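Local coordinates for serine protease (Arthrobacter nicotinovorans, PDB 3WY8), which probably hydrolyses peptide bonds as a secreted trypsin-like serine protease and has keratinolytic activity, at residues Asn28-Ala33 with Ser211-Ala216; Arg121-Lys126 with Tyr184-Asn189; Gly129-Ser134 with Ser140-Ser145. All coordinates share one frame; numbering follows the deposited sequence.

Interactions 2 and 3 are buried and belong to one antiparallel sheet. Both use strand 124-129, and interaction 3 pairs its end with strand 142-150. Interaction 1 is partly buried. It joins the loop after strand 21-29, a strand of the closed six-stranded barrel, to helix 207-218. Interactions 1 and 2 each turn on a tyrosine hydroxyl donating a hydrogen bond to a carbonyl oxygen, of the backbone in the first and of an asparagine in the second. Interaction 3 rests on backbone bonds, a ring contact and a water bridge. The centres of interactions 1 and 2 lie about 17 Å apart, yet N28 and Q185 probably share a hydrogen bond.

Interaction 1. Residues Asn28-Ala33 with Ser211-Ala216; sequences NSVTAA and STYNTA
Y213 holds CG anti to its backbone N (chi1 163°), which carries the ring off helix 207-218 and sets its hydroxyl against the backbone of T31. The main contact is a hydrogen bond from Y213 OH to T31 O, 2.6 Å long. The carbonyl oxygen lies at the edge of the ring, close to the ring plane. The C=O...donor angle is 144°, and the donor is tilted 30° from the carbonyl plane. V30 adds a looser apolar touch at the same ring edge, with CG2 4.3 Å from Y213 CE1. A32 lies alongside, with CA 4.1 Å from Y213 OH.

The segment 28-33 leaves a strand of the six-stranded barrel. The segment 211-216 is part of the C-terminal helix, which in the chymotrypsin-like fold follows the second barrel. Here the helix returns to the first barrel: A216 and T212 touch F95 of strand 94-98. The Y213 ring also meets F95 edge to face, and it packs near F117 and V115. A phenylalanine at Y213 would have no hydroxyl and would probably leave T31 O without this donor, so that the loop lost its polar tie to the helix. The contact thus combines two kinds of chemistry in one side chain. The ring packs among apolar groups, while its hydroxyl satisfies a main-chain oxygen beyond the strand.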
loop_
_atom_site.group_PDB
_atom_site.type_symbol
_atom_site.label_atom_id
_atom_site.label_comp_id
_atom_site.label_asym_id
_atom_site.label_seq_id
_atom_site.Cartn_x
_atom_site.Cartn_y
_atom_site.Cartn_z
ATOM N N ASN A 28 -0.439 2.484 4.301
ATOM C CA ASN A 28 0.055 3.774 4.758
ATOM C C ASN A 28 -1.078 4.735 5.060
ATOM O O ASN A 28 -2.026 4.847 4.278
ATOM C CB ASN A 28 0.969 4.373 3.685
ATOM C CG ASN A 28 1.743 5.571 4.176
ATOM O OD1 ASN A 28 2.341 5.544 5.253
ATOM N ND2 ASN A 28 1.759 6.626 3.375
ATOM N N SER A 29 -0.981 5.422 6.200
ATOM C CA SER A 29 -1.913 6.493 6.530
ATOM C C SER A 29 -1.650 7.681 5.601
ATOM O O SER A 29 -0.545 8.228 5.577
ATOM C CB SER A 29 -1.768 6.905 7.998
ATOM O OG SER A 29 -2.614 8.007 8.305
ATOM N N VAL A 30 -2.661 8.053 4.818
ATOM C CA VAL A 30 -2.518 9.158 3.859
ATOM C C VAL A 30 -3.432 10.317 4.225
ATOM O O VAL A 30 -4.521 10.116 4.767
ATOM C CB VAL A 30 -2.752 8.721 2.386
ATOM C CG1 VAL A 30 -1.630 7.792 1.921
ATOM C CG2 VAL A 30 -4.121 8.057 2.192
ATOM N N THR A 31 -2.973 11.530 3.936
ATOM C CA THR A 31 -3.727 12.726 4.296
ATOM C C THR A 31 -5.088 12.697 3.608
ATOM O O THR A 31 -5.190 12.346 2.439
ATOM C CB THR A 31 -2.958 14.006 3.937
ATOM O OG1 THR A 31 -1.640 13.940 4.506
ATOM C CG2 THR A 31 -3.671 15.230 4.479
ATOM N N ALA A 32 -6.126 13.044 4.362
ATOM C CA ALA A 32 -7.501 12.962 3.888
ATOM C C ALA A 32 -8.395 13.720 4.851
ATOM O O ALA A 32 -8.160 13.697 6.061
ATOM C CB ALA A 32 -7.945 11.506 3.806
ATOM N N ALA A 33 -9.427 14.376 4.319
ATOM C CA ALA A 33 -10.372 15.130 5.147
ATOM C C ALA A 33 -10.944 14.303 6.303
ATOM O O ALA A 33 -11.145 14.828 7.400
ATOM C CB ALA A 33 -11.491 15.708 4.295
ATOM N N SER A 211 -9.265 9.644 -8.576
ATOM C CA SER A 211 -10.714 9.682 -8.356
ATOM C C SER A 211 -11.153 8.756 -7.219
ATOM O O SER A 211 -12.047 9.102 -6.434
ATOM C CB SER A 211 -11.464 9.354 -9.648
ATOM O OG SER A 211 -11.366 10.431 -10.565
ATOM N N THR A 212 -10.516 7.588 -7.124
ATOM C CA THR A 212 -10.789 6.649 -6.035
ATOM C C THR A 212 -10.347 7.241 -4.703
ATOM O O THR A 212 -11.068 7.153 -3.712
ATOM C CB THR A 212 -10.115 5.276 -6.273
ATOM O OG1 THR A 212 -10.526 4.759 -7.545
ATOM C CG2 THR A 212 -10.519 4.282 -5.195
ATOM N N TYR A 213 -9.164 7.855 -4.690
ATOM C CA TYR A 213 -8.676 8.539 -3.498
ATOM C C TYR A 213 -9.659 9.628 -3.047
ATOM O O TYR A 213 -9.985 9.726 -1.859
ATOM C CB TYR A 213 -7.277 9.127 -3.733
ATOM C CG TYR A 213 -6.905 10.176 -2.715
ATOM C CD1 TYR A 213 -6.493 9.815 -1.433
ATOM C CD2 TYR A 213 -6.996 11.533 -3.024
ATOM C CE1 TYR A 213 -6.170 10.779 -0.486
ATOM C CE2 TYR A 213 -6.678 12.506 -2.085
ATOM C CZ TYR A 213 -6.265 12.122 -0.818
ATOM O OH TYR A 213 -5.948 13.087 0.112
ATOM N N ASN A 214 -10.132 10.426 -4.005
ATOM C CA ASN A 214 -11.029 11.550 -3.723
ATOM C C ASN A 214 -12.309 11.123 -3.011
ATOM O O ASN A 214 -12.708 11.746 -2.022
ATOM C CB ASN A 214 -11.373 12.310 -5.009
ATOM C CG ASN A 214 -10.216 13.155 -5.529
ATOM O OD1 ASN A 214 -9.306 13.527 -4.784
ATOM N ND2 ASN A 214 -10.256 13.470 -6.817
ATOM N N THR A 215 -12.935 10.054 -3.499
ATOM C CA THR A 215 -14.147 9.530 -2.855
ATOM C C THR A 215 -13.853 8.920 -1.474
ATOM O O THR A 215 -14.580 9.172 -0.511
ATOM C CB THR A 215 -14.968 8.576 -3.784
ATOM O OG1 THR A 215 -16.210 8.237 -3.153
ATOM C CG2 THR A 215 -14.208 7.293 -4.126
ATOM N N ALA A 216 -12.771 8.151 -1.375
ATOM C CA ALA A 216 -12.384 7.541 -0.104
ATOM C C ALA A 216 -12.089 8.598 0.958
ATOM O O ALA A 216 -12.560 8.494 2.087
ATOM C CB ALA A 216 -11.180 6.628 -0.295
#

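Interaction 2. Residues Arg121-Lys126 with Tyr184-Asn189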
loop_
_atom_site.group_PDB
_atom_site.type_symbol
_atom_site.label_atom_id
_atom_site.label_comp_id
_atom_site.label_asym_id
_atom_site.label_seq_id
_atom_site.Cartn_x
_atom_site.Cartn_y
_atom_site.Cartn_z
ATOM N N ARG A 121 6.751 10.221 -14.956
ATOM C CA ARG A 121 7.249 8.843 -14.966
ATOM C C ARG A 121 8.766 8.892 -14.833
ATOM O O ARG A 121 9.405 9.793 -15.370
ATOM C CB ARG A 121 6.871 8.148 -16.273
ATOM C CG ARG A 121 5.371 8.010 -16.499
ATOM C CD ARG A 121 5.065 7.204 -17.756
ATOM N NE ARG A 121 5.467 5.804 -17.624
ATOM C CZ ARG A 121 4.756 4.863 -17.000
ATOM N NH1 ARG A 121 3.585 5.152 -16.440
ATOM N NH2 ARG A 121 5.222 3.621 -16.934
ATOM N N GLY A 122 9.341 7.938 -14.109
ATOM C CA GLY A 122 10.795 7.849 -13.996
ATOM C C GLY A 122 11.398 8.570 -12.806
ATOM O O GLY A 122 12.602 8.838 -12.783
ATOM N N LEU A 123 10.573 8.876 -11.805
ATOM C CA LEU A 123 11.067 9.463 -10.563
ATOM C C LEU A 123 11.825 8.435 -9.723
ATOM O O LEU A 123 11.743 7.230 -9.979
ATOM C CB LEU A 123 9.915 10.058 -9.742
ATOM C CG LEU A 123 9.163 11.257 -10.339
ATOM C CD1 LEU A 123 7.951 11.590 -9.479
ATOM C CD2 LEU A 123 10.074 12.467 -10.485
ATOM N N SER A 124 12.577 8.922 -8.738
ATOM C CA SER A 124 13.251 8.051 -7.775
ATOM C C SER A 124 12.369 7.870 -6.547
ATOM O O SER A 124 11.669 8.798 -6.137
ATOM C CB SER A 124 14.612 8.626 -7.393
ATOM O OG SER A 124 15.477 8.590 -8.513
ATOM N N TYR A 125 12.414 6.672 -5.965
ATOM C CA TYR A 125 11.502 6.299 -4.890
ATOM C C TYR A 125 12.189 5.549 -3.763
ATOM O O TYR A 125 13.234 4.932 -3.958
ATOM C CB TYR A 125 10.402 5.379 -5.426
ATOM C CG TYR A 125 9.429 6.038 -6.365
ATOM C CD1 TYR A 125 8.316 6.710 -5.871
ATOM C CD2 TYR A 125 9.611 5.972 -7.747
ATOM C CE1 TYR A 125 7.407 7.316 -6.734
ATOM C CE2 TYR A 125 8.713 6.575 -8.617
ATOM C CZ TYR A 125 7.612 7.240 -8.099
ATOM O OH TYR A 125 6.722 7.834 -8.954
ATOM N N LYS A 126 11.577 5.609 -2.587
ATOM C CA LYS A 126 11.867 4.665 -1.517
ATOM C C LYS A 126 10.548 3.994 -1.140
ATOM O O LYS A 126 9.580 4.670 -0.796
ATOM C CB LYS A 126 12.508 5.360 -0.313
ATOM C CG LYS A 126 13.001 4.378 0.761
ATOM C CD LYS A 126 13.777 5.081 1.867
ATOM C CE LYS A 126 14.273 4.077 2.897
ATOM N NZ LYS A 126 15.169 4.676 3.933
ATOM N N TYR A 184 6.153 12.408 -0.119
ATOM C CA TYR A 184 4.840 12.205 -0.717
ATOM C C TYR A 184 4.713 10.797 -1.275
ATOM O O TYR A 184 5.623 10.308 -1.947
ATOM C CB TYR A 184 4.613 13.198 -1.851
ATOM C CG TYR A 184 4.420 14.619 -1.390
ATOM C CD1 TYR A 184 3.158 15.085 -1.027
ATOM C CD2 TYR A 184 5.498 15.494 -1.314
ATOM C CE1 TYR A 184 2.971 16.394 -0.600
ATOM C CE2 TYR A 184 5.324 16.808 -0.889
ATOM C CZ TYR A 184 4.060 17.245 -0.533
ATOM O OH TYR A 184 3.882 18.543 -0.116
ATOM N N GLN A 185 3.578 10.153 -1.009
ATOM C CA GLN A 185 3.301 8.847 -1.604
ATOM C C GLN A 185 2.823 8.999 -3.047
ATOM O O GLN A 185 2.012 9.872 -3.347
ATOM C CB GLN A 185 2.275 8.062 -0.787
ATOM C CG GLN A 185 2.026 6.663 -1.372
ATOM C CD GLN A 185 1.213 5.748 -0.477
ATOM O OE1 GLN A 185 0.762 6.136 0.601
ATOM N NE2 GLN A 185 1.025 4.510 -0.931
ATOM N N ASN A 186 3.320 8.141 -3.934
ATOM C CA ASN A 186 2.992 8.240 -5.353
ATOM C C ASN A 186 2.831 6.881 -6.054
ATOM O O ASN A 186 2.649 6.829 -7.266
ATOM C CB ASN A 186 4.026 9.133 -6.059
ATOM C CG ASN A 186 3.711 9.378 -7.530
ATOM O OD1 ASN A 186 4.552 9.125 -8.392
ATOM N ND2 ASN A 186 2.503 9.873 -7.824
ATOM N N SER A 187 2.897 5.792 -5.280
ATOM C CA SER A 187 2.532 4.449 -5.756
ATOM C C SER A 187 2.451 3.475 -4.581
ATOM O O SER A 187 2.612 3.878 -3.425
ATOM C CB SER A 187 3.507 3.937 -6.827
ATOM O OG SER A 187 2.985 2.779 -7.466
ATOM N N VAL A 188 2.177 2.206 -4.887
ATOM C CA VAL A 188 2.197 1.115 -3.907
ATOM C C VAL A 188 2.903 -0.098 -4.501
ATOM O O VAL A 188 2.968 -0.245 -5.717
ATOM C CB VAL A 188 0.771 0.680 -3.464
ATOM C CG1 VAL A 188 0.078 1.788 -2.684
ATOM C CG2 VAL A 188 -0.076 0.248 -4.666
ATOM N N ASN A 189 3.434 -0.966 -3.642
ATOM C CA ASN A 189 3.923 -2.271 -4.087
ATOM C C ASN A 189 2.777 -3.113 -4.652
ATOM O O ASN A 189 1.779 -3.348 -3.967
ATOM C CB ASN A 189 4.580 -3.018 -2.924
ATOM C CG ASN A 189 5.771 -2.279 -2.350
ATOM O OD1 ASN A 189 6.570 -1.696 -3.083
ATOM N ND2 ASN A 189 5.904 -2.312 -1.026
#
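Y125 and N186 meet in the curled antiparallel sheet of the second half of this trypsin-like fold. Their strands, 124-129 and 185-188, are not neighbours. Both pair with strand 174-177, so the two side chains must reach across to each other. The Y125 and N186 CA atoms are 8.7 Å apart.

The tyrosine ring and the asparagine amide are nearly coplanar, with planes 11° apart. They meet edge on, and neither lies over the face of the other. N186 is extended at its first torsion (chi1 -176°), and this carries the amide toward the ring's hydroxyl end. Y125 OH donates to N186 OD1 over 2.6 Å. The donor lies in the carbonyl plane, at a C=O...donor angle of 146°. N186 CB comes up in the ring plane, 3.9 Å from Y125 CE1. L123 CD1 flanks the same oxygen at 4.3 Å from N186 OD1.

The other end of the amide is also engaged, since N186 ND2 donates to Q116 O. One asparagine is therefore gripped at both polar atoms, which should fix the turn of its amide. I177 of the strand between packs against L123, Y125 and N186 alike. Beside N186 the strand 185-188 carries its own brace. Q185 NE2 donates to S187 O at 3.0 Å, with the acceptor close to the glutamine's amide plane and the donor above the plane of the S187 carbonyl.

Interaction 3. Residues Gly129-Ser134 with Ser140-Ser145; sequences GYPAAS and SLKSCS
G129 and K142 form an antiparallel hydrogen-bonded pair. G129 N donates to K142 O at 3.0 Å. K142 N returns a bond to G129 O, 2.9 Å long and nearly straight at 171°. Next to the pair, Y130 and L141 make a side-chain contact. L141 swings its side chain away from its own amide N (chi1 -170°), and CD1 reaches the ring of Y130. L141 CD1 makes an off-centre CH-pi contact, 4.2 Å from the centroid of the Y130 ring and 29° off its normal. L141 CA lies over a face of the same ring, toward its rim. P131 and K142 cross at about a right angle, P131 CG touching K142 CG at 3.7 Å. A water bridges two backbone oxygens, donating to P131 O at 2.8 Å and to S140 O at 2.7 Å.

A second shell holds these groups in place. Y130 OH bonds to Y62 O, and Y130 N to the hydroxyl of S26. K142 NZ is held by S4 OG.

The pair joins the end of strand 124-129 to the start of strand 142-150, which follows it in the chain after a long loop. Strand 3-4 also pairs with 142-150. Y130 and L141 touch K13 and I11 of strand 11-18, so the chain next to the pair, around Y130 and L141, packs against the six-stranded barrel.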
loop_
_atom_site.group_PDB
_atom_site.type_symbol
_atom_site.label_atom_id
_atom_site.label_comp_id
_atom_site.label_asym_id
_atom_site.label_seq_id
_atom_site.Cartn_x
_atom_site.Cartn_y
_atom_site.Cartn_z
ATOM N N GLY A 129 7.575 -1.776 3.240
ATOM C CA GLY A 129 6.597 -2.840 3.424
ATOM C C GLY A 129 6.959 -3.818 4.519
ATOM O O GLY A 129 8.031 -3.725 5.124
ATOM N N TYR A 130 6.042 -4.751 4.758
ATOM C CA TYR A 130 6.237 -5.850 5.688
ATOM C C TYR A 130 6.293 -7.171 4.910
ATOM O O TYR A 130 5.327 -7.943 4.927
ATOM C CB TYR A 130 5.097 -5.878 6.710
ATOM C CG TYR A 130 5.198 -4.812 7.767
ATOM C CD1 TYR A 130 5.864 -5.059 8.964
ATOM C CD2 TYR A 130 4.627 -3.550 7.573
ATOM C CE1 TYR A 130 5.965 -4.071 9.941
ATOM C CE2 TYR A 130 4.718 -2.558 8.547
ATOM C CZ TYR A 130 5.388 -2.828 9.725
ATOM O OH TYR A 130 5.485 -1.855 10.695
ATOM N N PRO A 131 7.424 -7.440 4.223
ATOM C CA PRO A 131 7.505 -8.690 3.471
ATOM C C PRO A 131 7.402 -9.893 4.404
ATOM O O PRO A 131 7.996 -9.883 5.490
ATOM C CB PRO A 131 8.884 -8.622 2.804
ATOM C CG PRO A 131 9.677 -7.672 3.634
ATOM C CD PRO A 131 8.682 -6.669 4.152
ATOM N N ALA A 132 6.648 -10.905 3.981
ATOM C CA ALA A 132 6.279 -12.019 4.851
ATOM C C ALA A 132 6.692 -13.388 4.316
ATOM O O ALA A 132 6.398 -14.415 4.933
ATOM C CB ALA A 132 4.766 -11.986 5.142
ATOM N N ALA A 133 7.366 -13.398 3.169
ATOM C CA ALA A 133 7.838 -14.643 2.559
ATOM C C ALA A 133 9.354 -14.722 2.601
ATOM O O ALA A 133 10.041 -13.698 2.521
ATOM C CB ALA A 133 7.338 -14.760 1.126
ATOM N N SER A 134 9.866 -15.945 2.715
ATOM C CA SER A 134 11.302 -16.202 2.755
ATOM C C SER A 134 12.038 -15.331 1.733
ATOM O O SER A 134 11.618 -15.270 0.575
ATOM C CB SER A 134 11.577 -17.680 2.483
ATOM O OG SER A 134 12.953 -17.961 2.661
ATOM N N SER A 140 8.579 -7.273 10.547
ATOM C CA SER A 140 9.283 -5.991 10.650
ATOM C C SER A 140 9.297 -5.203 9.345
ATOM O O SER A 140 9.198 -5.776 8.258
ATOM C CB SER A 140 10.713 -6.201 11.163
ATOM O OG SER A 140 11.453 -7.008 10.270
ATOM N N LEU A 141 9.429 -3.886 9.470
ATOM C CA LEU A 141 9.441 -2.981 8.323
ATOM C C LEU A 141 10.758 -3.047 7.547
ATOM O O LEU A 141 11.839 -2.991 8.135
ATOM C CB LEU A 141 9.198 -1.543 8.798
ATOM C CG LEU A 141 8.947 -0.481 7.727
ATOM C CD1 LEU A 141 7.639 -0.750 6.979
ATOM C CD2 LEU A 141 8.930 0.896 8.369
ATOM N N LYS A 142 10.644 -3.157 6.222
ATOM C CA LYS A 142 11.792 -3.151 5.321
ATOM C C LYS A 142 11.582 -2.098 4.248
ATOM O O LYS A 142 10.468 -1.589 4.083
ATOM C CB LYS A 142 11.985 -4.525 4.661
ATOM C CG LYS A 142 12.018 -5.702 5.635
ATOM C CD LYS A 142 13.175 -5.615 6.608
ATOM C CE LYS A 142 13.224 -6.841 7.496
ATOM N NZ LYS A 142 14.236 -6.680 8.589
ATOM N N SER A 143 12.651 -1.767 3.529
ATOM C CA SER A 143 12.541 -0.828 2.418
ATOM C C SER A 143 13.380 -1.225 1.209
ATOM O O SER A 143 14.303 -2.044 1.309
ATOM C CB SER A 143 12.895 0.592 2.868
ATOM O OG SER A 143 14.272 0.705 3.187
ATOM N N CYS A 144 13.014 -0.649 0.067
ATOM C CA CYS A 144 13.788 -0.706 -1.163
ATOM C C CYS A 144 13.849 0.705 -1.723
ATOM O O CYS A 144 13.018 1.547 -1.384
ATOM C CB CYS A 144 13.099 -1.595 -2.192
ATOM S SG CYS A 144 12.941 -3.320 -1.745
ATOM N N SER A 145 14.823 0.968 -2.587
ATOM C CA SER A 145 14.909 2.272 -3.235
ATOM C C SER A 145 15.528 2.174 -4.624
ATOM O O SER A 145 16.323 1.270 -4.905
ATOM C CB SER A 145 15.683 3.266 -2.364
ATOM O OG SER A 145 17.052 2.908 -2.284
HETATM O O HOH W 1 9.215 -8.379 7.550
#